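Local coordinates for aminopeptidase N family protein (Idiomarina loihiensis L2TR, PDB 4FGM) that probably acts as a zinc-dependent aminopeptidase of the M61 family, removing residues from the amino end of peptides, at residues Y85-S96 against F105-L113; Y160-F168 against L237-L245. All coordinates share one frame; numbering follows the deposited sequence.

Interaction 1. Residues Y85-S96 against F105-L113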
loop_
_atom_site.group_PDB
_atom_site.type_symbol
_atom_site.label_atom_id
_atom_site.label_comp_id
_atom_site.label_asym_id
_atom_site.label_seq_id
_atom_site.Cartn_x
_atom_site.Cartn_y
_atom_site.Cartn_z
ATOM N N TYR A 85 24.957 -16.332 -9.833
ATOM C CA TYR A 85 23.780 -16.220 -10.688
ATOM C C TYR A 85 23.516 -14.768 -11.029
ATOM O O TYR A 85 24.097 -13.859 -10.430
ATOM C CB TYR A 85 22.521 -16.847 -10.053
ATOM C CG TYR A 85 22.162 -16.354 -8.672
ATOM C CD1 TYR A 85 22.699 -16.957 -7.535
ATOM C CD2 TYR A 85 21.278 -15.284 -8.494
ATOM C CE1 TYR A 85 22.366 -16.514 -6.253
ATOM C CE2 TYR A 85 20.938 -14.825 -7.207
ATOM C CZ TYR A 85 21.489 -15.449 -6.097
ATOM O OH TYR A 85 21.184 -15.017 -4.826
ATOM N N GLN A 86 22.663 -14.562 -12.027
ATOM C CA GLN A 86 22.273 -13.225 -12.449
ATOM C C GLN A 86 20.799 -13.073 -12.120
ATOM O O GLN A 86 20.078 -14.067 -11.976
ATOM C CB GLN A 86 22.449 -13.048 -13.952
ATOM C CG GLN A 86 23.871 -13.119 -14.432
ATOM C CD GLN A 86 24.004 -12.585 -15.835
ATOM O OE1 GLN A 86 23.384 -13.094 -16.762
ATOM N NE2 GLN A 86 24.809 -11.545 -15.997
ATOM N N VAL A 87 20.351 -11.833 -12.005
ATOM C CA VAL A 87 18.954 -11.578 -11.718
ATOM C C VAL A 87 18.415 -10.533 -12.696
ATOM O O VAL A 87 19.015 -9.461 -12.861
ATOM C CB VAL A 87 18.776 -11.077 -10.274
ATOM C CG1 VAL A 87 17.307 -10.845 -9.985
ATOM C CG2 VAL A 87 19.351 -12.093 -9.306
ATOM N N TYR A 88 17.298 -10.860 -13.351
ATOM C CA TYR A 88 16.669 -9.947 -14.308
ATOM C C TYR A 88 15.788 -8.983 -13.523
ATOM O O TYR A 88 14.856 -9.409 -12.849
ATOM C CB TYR A 88 15.814 -10.717 -15.313
ATOM C CG TYR A 88 15.174 -9.827 -16.354
ATOM C CD1 TYR A 88 15.944 -9.194 -17.331
ATOM C CD2 TYR A 88 13.793 -9.621 -16.366
ATOM C CE1 TYR A 88 15.353 -8.381 -18.298
ATOM C CE2 TYR A 88 13.193 -8.810 -17.330
ATOM C CZ TYR A 88 13.980 -8.196 -18.296
ATOM O OH TYR A 88 13.388 -7.429 -19.272
ATOM N N ALA A 89 16.075 -7.691 -13.621
ATOM C CA ALA A 89 15.329 -6.685 -12.878
ATOM C C ALA A 89 14.678 -5.629 -13.764
ATOM O O ALA A 89 15.265 -4.575 -14.015
ATOM C CB ALA A 89 16.253 -6.007 -11.868
ATOM N N TRP A 90 13.459 -5.907 -14.213
ATOM C CA TRP A 90 12.729 -4.976 -15.060
ATOM C C TRP A 90 11.272 -4.814 -14.619
ATOM O O TRP A 90 10.351 -4.885 -15.434
ATOM C CB TRP A 90 12.779 -5.441 -16.517
ATOM C CG TRP A 90 12.487 -4.348 -17.493
ATOM C CD1 TRP A 90 11.621 -4.397 -18.543
ATOM C CD2 TRP A 90 13.064 -3.038 -17.509
ATOM N NE1 TRP A 90 11.616 -3.195 -19.212
ATOM C CE2 TRP A 90 12.492 -2.342 -18.596
ATOM C CE3 TRP A 90 14.001 -2.380 -16.700
ATOM C CZ2 TRP A 90 12.836 -1.029 -18.906
ATOM C CZ3 TRP A 90 14.342 -1.077 -17.006
ATOM C CH2 TRP A 90 13.755 -0.410 -18.101
ATOM N N ASP A 91 11.074 -4.602 -13.322
ATOM C CA ASP A 91 9.740 -4.406 -12.776
ATOM C C ASP A 91 9.707 -3.139 -11.951
ATOM O O ASP A 91 10.174 -3.126 -10.819
ATOM C CB ASP A 91 9.321 -5.579 -11.893
ATOM C CG ASP A 91 8.028 -5.296 -11.135
ATOM O OD1 ASP A 91 7.019 -4.914 -11.772
ATOM O OD2 ASP A 91 8.020 -5.451 -9.898
ATOM N N LEU A 92 9.141 -2.082 -12.516
ATOM C CA LEU A 92 9.063 -0.804 -11.826
ATOM C C LEU A 92 7.997 -0.806 -10.728
ATOM O O LEU A 92 6.848 -0.433 -10.965
ATOM C CB LEU A 92 8.790 0.300 -12.850
ATOM C CG LEU A 92 9.162 1.763 -12.574
ATOM C CD1 LEU A 92 7.931 2.534 -12.142
ATOM C CD2 LEU A 92 10.283 1.835 -11.548
ATOM N N SER A 93 8.386 -1.250 -9.531
ATOM C CA SER A 93 7.493 -1.284 -8.373
ATOM C C SER A 93 8.336 -1.377 -7.109
ATOM O O SER A 93 9.509 -1.725 -7.166
ATOM C CB SER A 93 6.544 -2.478 -8.442
ATOM O OG SER A 93 7.208 -3.677 -8.122
ATOM N N VAL A 94 7.736 -1.073 -5.963
ATOM C CA VAL A 94 8.442 -1.092 -4.669
ATOM C C VAL A 94 8.586 -2.494 -4.165
ATOM O O VAL A 94 9.090 -2.762 -3.081
ATOM C CB VAL A 94 7.665 -0.285 -3.643
ATOM C CG1 VAL A 94 7.536 1.136 -4.117
ATOM C CG2 VAL A 94 6.269 -0.904 -3.411
ATOM N N ARG A 95 8.130 -3.401 -4.999
ATOM C CA ARG A 95 8.106 -4.793 -4.632
ATOM C C ARG A 95 9.223 -5.731 -5.136
ATOM O O ARG A 95 9.627 -6.566 -4.384
ATOM C CB ARG A 95 6.704 -5.302 -4.986
ATOM C CG ARG A 95 5.658 -4.672 -4.007
ATOM C CD ARG A 95 4.173 -4.785 -4.349
ATOM N NE ARG A 95 3.801 -3.914 -5.459
ATOM C CZ ARG A 95 3.677 -4.321 -6.718
ATOM N NH1 ARG A 95 3.886 -5.592 -7.027
ATOM N NH2 ARG A 95 3.366 -3.453 -7.671
ATOM N N SER A 96 9.833 -5.542 -6.309
ATOM C CA SER A 96 10.857 -6.516 -6.679
ATOM C C SER A 96 12.287 -6.072 -6.972
ATOM O O SER A 96 13.189 -6.350 -6.197
ATOM C CB SER A 96 10.334 -7.331 -7.838
ATOM O OG SER A 96 9.898 -6.487 -8.890
ATOM N N PHE A 105 16.917 -0.330 -8.273
ATOM C CA PHE A 105 16.174 -0.554 -7.042
ATOM C C PHE A 105 16.029 -2.056 -6.852
ATOM O O PHE A 105 15.884 -2.792 -7.828
ATOM C CB PHE A 105 14.779 0.067 -7.124
ATOM C CG PHE A 105 13.889 -0.306 -5.968
ATOM C CD1 PHE A 105 14.022 0.329 -4.731
ATOM C CD2 PHE A 105 12.968 -1.345 -6.091
ATOM C CE1 PHE A 105 13.246 -0.060 -3.638
ATOM C CE2 PHE A 105 12.188 -1.743 -4.999
ATOM C CZ PHE A 105 12.332 -1.102 -3.772
ATOM N N PHE A 106 16.073 -2.516 -5.604
ATOM C CA PHE A 106 15.904 -3.942 -5.353
ATOM C C PHE A 106 15.609 -4.319 -3.913
ATOM O O PHE A 106 16.011 -3.636 -2.970
ATOM C CB PHE A 106 17.119 -4.757 -5.850
ATOM C CG PHE A 106 18.411 -4.499 -5.092
ATOM C CD1 PHE A 106 19.350 -3.595 -5.577
ATOM C CD2 PHE A 106 18.690 -5.177 -3.906
ATOM C CE1 PHE A 106 20.555 -3.377 -4.907
ATOM C CE2 PHE A 106 19.890 -4.969 -3.224
ATOM C CZ PHE A 106 20.825 -4.059 -3.725
ATOM N N ASN A 107 14.883 -5.421 -3.775
ATOM C CA ASN A 107 14.533 -5.998 -2.490
ATOM C C ASN A 107 15.305 -7.306 -2.496
ATOM O O ASN A 107 15.357 -8.001 -3.518
ATOM C CB ASN A 107 13.035 -6.287 -2.422
ATOM C CG ASN A 107 12.211 -5.035 -2.242
ATOM O OD1 ASN A 107 12.150 -4.467 -1.148
ATOM N ND2 ASN A 107 11.581 -4.587 -3.319
ATOM N N ASN A 108 15.899 -7.659 -1.367
ATOM C CA ASN A 108 16.674 -8.882 -1.321
ATOM C C ASN A 108 15.861 -10.162 -1.433
ATOM O O ASN A 108 16.426 -11.248 -1.585
ATOM C CB ASN A 108 17.586 -8.859 -0.099
ATOM C CG ASN A 108 18.653 -7.783 -0.227
ATOM O OD1 ASN A 108 19.313 -7.698 -1.256
ATOM N ND2 ASN A 108 18.815 -6.952 0.802
ATOM N N THR A 109 14.537 -10.038 -1.378
ATOM C CA THR A 109 13.672 -11.203 -1.563
ATOM C C THR A 109 13.825 -11.626 -3.024
ATOM O O THR A 109 13.576 -12.774 -3.374
ATOM C CB THR A 109 12.177 -10.875 -1.347
ATOM O OG1 THR A 109 11.926 -9.526 -1.759
ATOM C CG2 THR A 109 11.766 -11.075 0.110
ATOM N N SER A 110 14.234 -10.687 -3.876
ATOM C CA SER A 110 14.416 -10.966 -5.299
ATOM C C SER A 110 15.854 -11.304 -5.684
ATOM O O SER A 110 16.083 -12.016 -6.654
ATOM C CB SER A 110 13.958 -9.769 -6.152
ATOM O OG SER A 110 12.549 -9.676 -6.214
ATOM N N LEU A 111 16.819 -10.795 -4.928
ATOM C CA LEU A 111 18.222 -11.030 -5.260
ATOM C C LEU A 111 19.009 -12.060 -4.453
ATOM O O LEU A 111 19.895 -12.720 -4.991
ATOM C CB LEU A 111 18.979 -9.696 -5.217
ATOM C CG LEU A 111 18.987 -8.863 -6.510
ATOM C CD1 LEU A 111 17.569 -8.532 -6.933
ATOM C CD2 LEU A 111 19.787 -7.604 -6.294
ATOM N N CYS A 112 18.675 -12.218 -3.177
ATOM C CA CYS A 112 19.422 -13.115 -2.303
ATOM C C CYS A 112 18.821 -14.446 -1.893
ATOM O O CYS A 112 17.915 -14.493 -1.058
ATOM C CB CYS A 112 19.795 -12.352 -1.033
ATOM S SG CYS A 112 20.704 -10.854 -1.365
ATOM N N LEU A 113 19.348 -15.532 -2.451
ATOM C CA LEU A 113 18.870 -16.862 -2.086
ATOM C C LEU A 113 19.169 -17.125 -0.610
ATOM O O LEU A 113 20.225 -16.751 -0.102
ATOM C CB LEU A 113 19.560 -17.935 -2.927
ATOM C CG LEU A 113 19.187 -18.007 -4.406
ATOM C CD1 LEU A 113 20.039 -19.065 -5.082
ATOM C CD2 LEU A 113 17.708 -18.335 -4.553
HETATM O O HOH W 1 10.402 -2.592 -0.656
HETATM O O HOH W 2 11.376 -8.687 -4.137
#
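The phenol oxygen of Y85 is held by two backbone groups: OH donates to L111 O at 2.6 Å, and L113 N returns a bond to OH at 3.0 Å with a nearly straight N-H...O angle of 165°. The acceptor L111 O lies at the ring edge, near its plane, while L113 crosses the ring obliquely, its CD1 3.6 Å from Y85 CE1. The ring reaches this position because CG sits between the backbone N and the carbonyl carbon (chi1 54°). A phenylalanine here would lack the hydroxyl and would probably leave L111 O without its donor and L113 N without its acceptor. Two residues along the strand, V87 CG1 meets L111 CD1 at 3.8 Å.

At the far end N107 takes over. Its ND2 donates to V94 O at 3.1 Å, arriving above the carbonyl plane, and its backbone N binds S96 O; water 1 joins V94 O to N107 OD1. S93 OG donates to D91 OD2 and accepts from R95 N. The braced loop carries R95, which lines the maleic acid pocket near the zinc site; the bonds probably help to hold its backbone in place. The S93 arrangement is an ST turn, set in the β-rich N-terminal M61 domain.

Interaction 2. Residues Y160-F168 against L237-L245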
loop_
_atom_site.group_PDB
_atom_site.type_symbol
_atom_site.label_atom_id
_atom_site.label_comp_id
_atom_site.label_asym_id
_atom_site.label_seq_id
_atom_site.Cartn_x
_atom_site.Cartn_y
_atom_site.Cartn_z
ATOM N N TYR A 160 18.658 -13.579 7.804
ATOM C CA TYR A 160 18.000 -13.495 6.511
ATOM C C TYR A 160 16.734 -12.640 6.549
ATOM O O TYR A 160 16.486 -11.851 5.636
ATOM C CB TYR A 160 17.654 -14.886 5.986
ATOM C CG TYR A 160 17.171 -14.860 4.556
ATOM C CD1 TYR A 160 18.056 -14.596 3.506
ATOM C CD2 TYR A 160 15.828 -15.058 4.249
ATOM C CE1 TYR A 160 17.613 -14.528 2.184
ATOM C CE2 TYR A 160 15.373 -14.990 2.929
ATOM C CZ TYR A 160 16.272 -14.723 1.905
ATOM O OH TYR A 160 15.836 -14.622 0.608
ATOM N N ASP A 161 15.940 -12.796 7.605
ATOM C CA ASP A 161 14.700 -12.044 7.751
ATOM C C ASP A 161 14.956 -10.546 7.722
ATOM O O ASP A 161 14.182 -9.781 7.143
ATOM C CB ASP A 161 14.006 -12.399 9.062
ATOM C CG ASP A 161 12.702 -11.648 9.243
ATOM O OD1 ASP A 161 11.716 -11.985 8.554
ATOM O OD2 ASP A 161 12.670 -10.710 10.063
ATOM N N ALA A 162 16.041 -10.127 8.359
ATOM C CA ALA A 162 16.384 -8.715 8.389
ATOM C C ALA A 162 16.905 -8.309 7.015
ATOM O O ALA A 162 16.552 -7.251 6.495
ATOM C CB ALA A 162 17.435 -8.450 9.454
ATOM N N LEU A 163 17.729 -9.165 6.425
ATOM C CA LEU A 163 18.300 -8.894 5.113
ATOM C C LEU A 163 17.248 -8.516 4.075
ATOM O O LEU A 163 17.404 -7.539 3.337
ATOM C CB LEU A 163 19.060 -10.119 4.605
ATOM C CG LEU A 163 19.619 -10.009 3.181
ATOM C CD1 LEU A 163 20.809 -9.054 3.172
ATOM C CD2 LEU A 163 20.052 -11.384 2.690
ATOM N N ILE A 164 16.175 -9.297 4.011
ATOM C CA ILE A 164 15.133 -9.037 3.029
ATOM C C ILE A 164 14.165 -7.928 3.427
ATOM O O ILE A 164 13.126 -7.737 2.793
ATOM C CB ILE A 164 14.361 -10.325 2.698
ATOM C CG1 ILE A 164 13.659 -10.864 3.942
ATOM C CG2 ILE A 164 15.330 -11.367 2.155
ATOM C CD1 ILE A 164 12.775 -12.057 3.657
ATOM N N ASP A 165 14.510 -7.184 4.472
ATOM C CA ASP A 165 13.661 -6.088 4.896
ATOM C C ASP A 165 14.368 -4.744 4.729
ATOM O O ASP A 165 13.959 -3.734 5.300
ATOM C CB ASP A 165 13.215 -6.263 6.347
ATOM C CG ASP A 165 12.037 -5.374 6.690
ATOM O OD1 ASP A 165 11.113 -5.294 5.843
ATOM O OD2 ASP A 165 12.029 -4.766 7.788
ATOM N N TYR A 166 15.447 -4.738 3.955
ATOM C CA TYR A 166 16.172 -3.501 3.694
ATOM C C TYR A 166 16.264 -3.305 2.189
ATOM O O TYR A 166 17.129 -3.884 1.541
ATOM C CB TYR A 166 17.605 -3.539 4.268
ATOM C CG TYR A 166 17.706 -3.651 5.768
ATOM C CD1 TYR A 166 18.228 -4.796 6.363
ATOM C CD2 TYR A 166 17.293 -2.605 6.595
ATOM C CE1 TYR A 166 18.339 -4.903 7.747
ATOM C CE2 TYR A 166 17.399 -2.693 7.979
ATOM C CZ TYR A 166 17.924 -3.847 8.553
ATOM O OH TYR A 166 18.039 -3.945 9.927
ATOM N N PRO A 167 15.351 -2.519 1.602
ATOM C CA PRO A 167 15.455 -2.328 0.149
ATOM C C PRO A 167 16.608 -1.382 -0.162
ATOM O O PRO A 167 17.066 -0.661 0.718
ATOM C CB PRO A 167 14.093 -1.741 -0.227
ATOM C CG PRO A 167 13.663 -1.021 1.044
ATOM C CD PRO A 167 14.060 -2.021 2.114
ATOM N N PHE A 168 17.080 -1.401 -1.404
ATOM C CA PHE A 168 18.183 -0.540 -1.838
ATOM C C PHE A 168 17.763 0.298 -3.046
ATOM O O PHE A 168 17.052 -0.180 -3.937
ATOM C CB PHE A 168 19.417 -1.370 -2.246
ATOM C CG PHE A 168 20.284 -1.815 -1.097
ATOM C CD1 PHE A 168 19.850 -2.799 -0.212
ATOM C CD2 PHE A 168 21.550 -1.258 -0.913
ATOM C CE1 PHE A 168 20.671 -3.240 0.833
ATOM C CE2 PHE A 168 22.378 -1.688 0.129
ATOM C CZ PHE A 168 21.937 -2.677 1.007
ATOM N N LEU A 237 5.959 0.313 0.205
ATOM C CA LEU A 237 6.114 -0.908 0.986
ATOM C C LEU A 237 6.883 -0.554 2.251
ATOM O O LEU A 237 7.979 -0.007 2.196
ATOM C CB LEU A 237 6.863 -1.984 0.189
ATOM C CG LEU A 237 6.958 -3.350 0.885
ATOM C CD1 LEU A 237 5.568 -3.800 1.328
ATOM C CD2 LEU A 237 7.580 -4.368 -0.049
ATOM N N GLU A 238 6.283 -0.854 3.393
ATOM C CA GLU A 238 6.881 -0.555 4.683
ATOM C C GLU A 238 8.027 -1.486 5.043
ATOM O O GLU A 238 8.083 -2.628 4.589
ATOM C CB GLU A 238 5.824 -0.647 5.781
ATOM C CG GLU A 238 5.328 -2.059 6.032
ATOM C CD GLU A 238 4.277 -2.505 5.038
ATOM O OE1 GLU A 238 4.153 -1.875 3.966
ATOM O OE2 GLU A 238 3.578 -3.495 5.328
ATOM N N HIS A 239 8.929 -0.979 5.878
ATOM C CA HIS A 239 10.073 -1.744 6.362
ATOM C C HIS A 239 10.433 -1.218 7.753
ATOM O O HIS A 239 10.015 -0.115 8.132
ATOM C CB HIS A 239 11.239 -1.628 5.377
ATOM C CG HIS A 239 10.955 -2.268 4.056
ATOM N ND1 HIS A 239 10.821 -3.633 3.906
ATOM C CD2 HIS A 239 10.696 -1.729 2.840
ATOM C CE1 HIS A 239 10.488 -3.908 2.656
ATOM N NE2 HIS A 239 10.405 -2.770 1.989
ATOM N N ARG A 240 11.187 -2.010 8.516
ATOM C CA ARG A 240 11.540 -1.633 9.882
ATOM C C ARG A 240 12.185 -0.269 10.076
ATOM O O ARG A 240 11.899 0.395 11.064
ATOM C CB ARG A 240 12.393 -2.724 10.535
ATOM C CG ARG A 240 13.742 -2.992 9.904
ATOM C CD ARG A 240 14.296 -4.295 10.445
ATOM N NE ARG A 240 13.572 -5.444 9.907
ATOM C CZ ARG A 240 13.760 -6.698 10.302
ATOM N NH1 ARG A 240 14.645 -6.962 11.247
ATOM N NH2 ARG A 240 13.084 -7.694 9.740
ATOM N N ASN A 241 13.033 0.174 9.156
ATOM C CA ASN A 241 13.637 1.492 9.334
ATOM C C ASN A 241 13.719 2.273 8.019
ATOM O O ASN A 241 14.523 3.200 7.865
ATOM C CB ASN A 241 15.015 1.360 9.998
ATOM C CG ASN A 241 16.084 0.815 9.057
ATOM O OD1 ASN A 241 15.779 0.140 8.070
ATOM N ND2 ASN A 241 17.355 1.101 9.373
ATOM N N SER A 242 12.853 1.896 7.084
ATOM C CA SER A 242 12.793 2.544 5.778
ATOM C C SER A 242 11.512 2.139 5.053
ATOM O O SER A 242 10.744 1.287 5.520
ATOM C CB SER A 242 13.983 2.121 4.916
ATOM O OG SER A 242 13.841 0.771 4.512
ATOM N N THR A 243 11.292 2.756 3.903
ATOM C CA THR A 243 10.142 2.430 3.083
ATOM C C THR A 243 10.511 2.717 1.640
ATOM O O THR A 243 11.321 3.601 1.363
ATOM C CB THR A 243 8.878 3.246 3.483
ATOM O OG1 THR A 243 7.771 2.829 2.671
ATOM C CG2 THR A 243 9.103 4.737 3.300
ATOM N N ALA A 244 9.945 1.936 0.729
ATOM C CA ALA A 244 10.185 2.123 -0.696
ATOM C C ALA A 244 8.884 2.667 -1.290
ATOM O O ALA A 244 7.821 2.037 -1.190
ATOM C CB ALA A 244 10.565 0.793 -1.353
ATOM N N LEU A 245 8.974 3.846 -1.895
ATOM C CA LEU A 245 7.813 4.494 -2.483
ATOM C C LEU A 245 7.956 4.744 -3.972
ATOM O O LEU A 245 9.048 5.001 -4.472
ATOM C CB LEU A 245 7.577 5.849 -1.817
ATOM C CG LEU A 245 7.619 5.958 -0.295
ATOM C CD1 LEU A 245 7.663 7.443 0.089
ATOM C CD2 LEU A 245 6.405 5.244 0.312
HETATM O O HOH W 3 14.096 -1.188 6.403
HETATM O O HOH W 4 16.416 -0.108 3.282
#
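D165 meets H239 and R240 with both carboxylate oxygens. OD1 accepts from H239 ND1 at 2.6 Å, the bond almost straight at 176° and in the ring plane, though it comes in from above the carboxylate plane. OD2 takes two donors of R240: NE on the anti side at 2.7 Å, a salt bridge, and the backbone N on the syn side at 3.0 Å. Over one face of the H239 ring lies P167, whose CD is 3.6 Å from the ring centroid, a CH-pi contact.

R240 extends the network to the short helix 160-163. Bent at chi3 (72°), its chain brings NH2 to D161 OD2 at 3.1 Å, a second salt bridge, while A162 CA lies over one guanidinium face, toward its rim. This is a two-aspartate, one-arginine salt-bridge network, joining the M61 N-terminal domain to the turn between the antiparallel strands 235-238 and 242-248.

Farther out, N241 OD1 sits at the edge of the Y166 ring, 3.3 Å from CE2, and its ND2 is bonded to G141 O. Water 3 connects D165 O, N241 OD1 and S242 OG. L237 and A244 exchange backbone hydrogen bonds in both directions, pairing the strands on either side of the turn that carries H239 and R240, and E238, next to H239 in the chain, touches the maleic acid and the zinc ligand H277.

From the N terminus, the chain runs through strand 81-91, turns past R95, one of the residues that line the maleic acid pocket, comes back along strand 97-99 and reverses again into strand 103-106; interaction 1 closes this short loop within the N-terminal domain. Interaction 2 opens later, at helix 160-163, and closes a much longer loop at the strands 235-238 and 242-248, so the two follow in series and neither nests in nor crosses the other. They nevertheless touch in space: probable bonds from F106 O to F168 N and from C112 O to Y160 OH tie 105-113 to 160-168. Interaction 2, with V94 CG1 packed on A244 O, then joins this region to the five-stranded sheet next to helix 262-277.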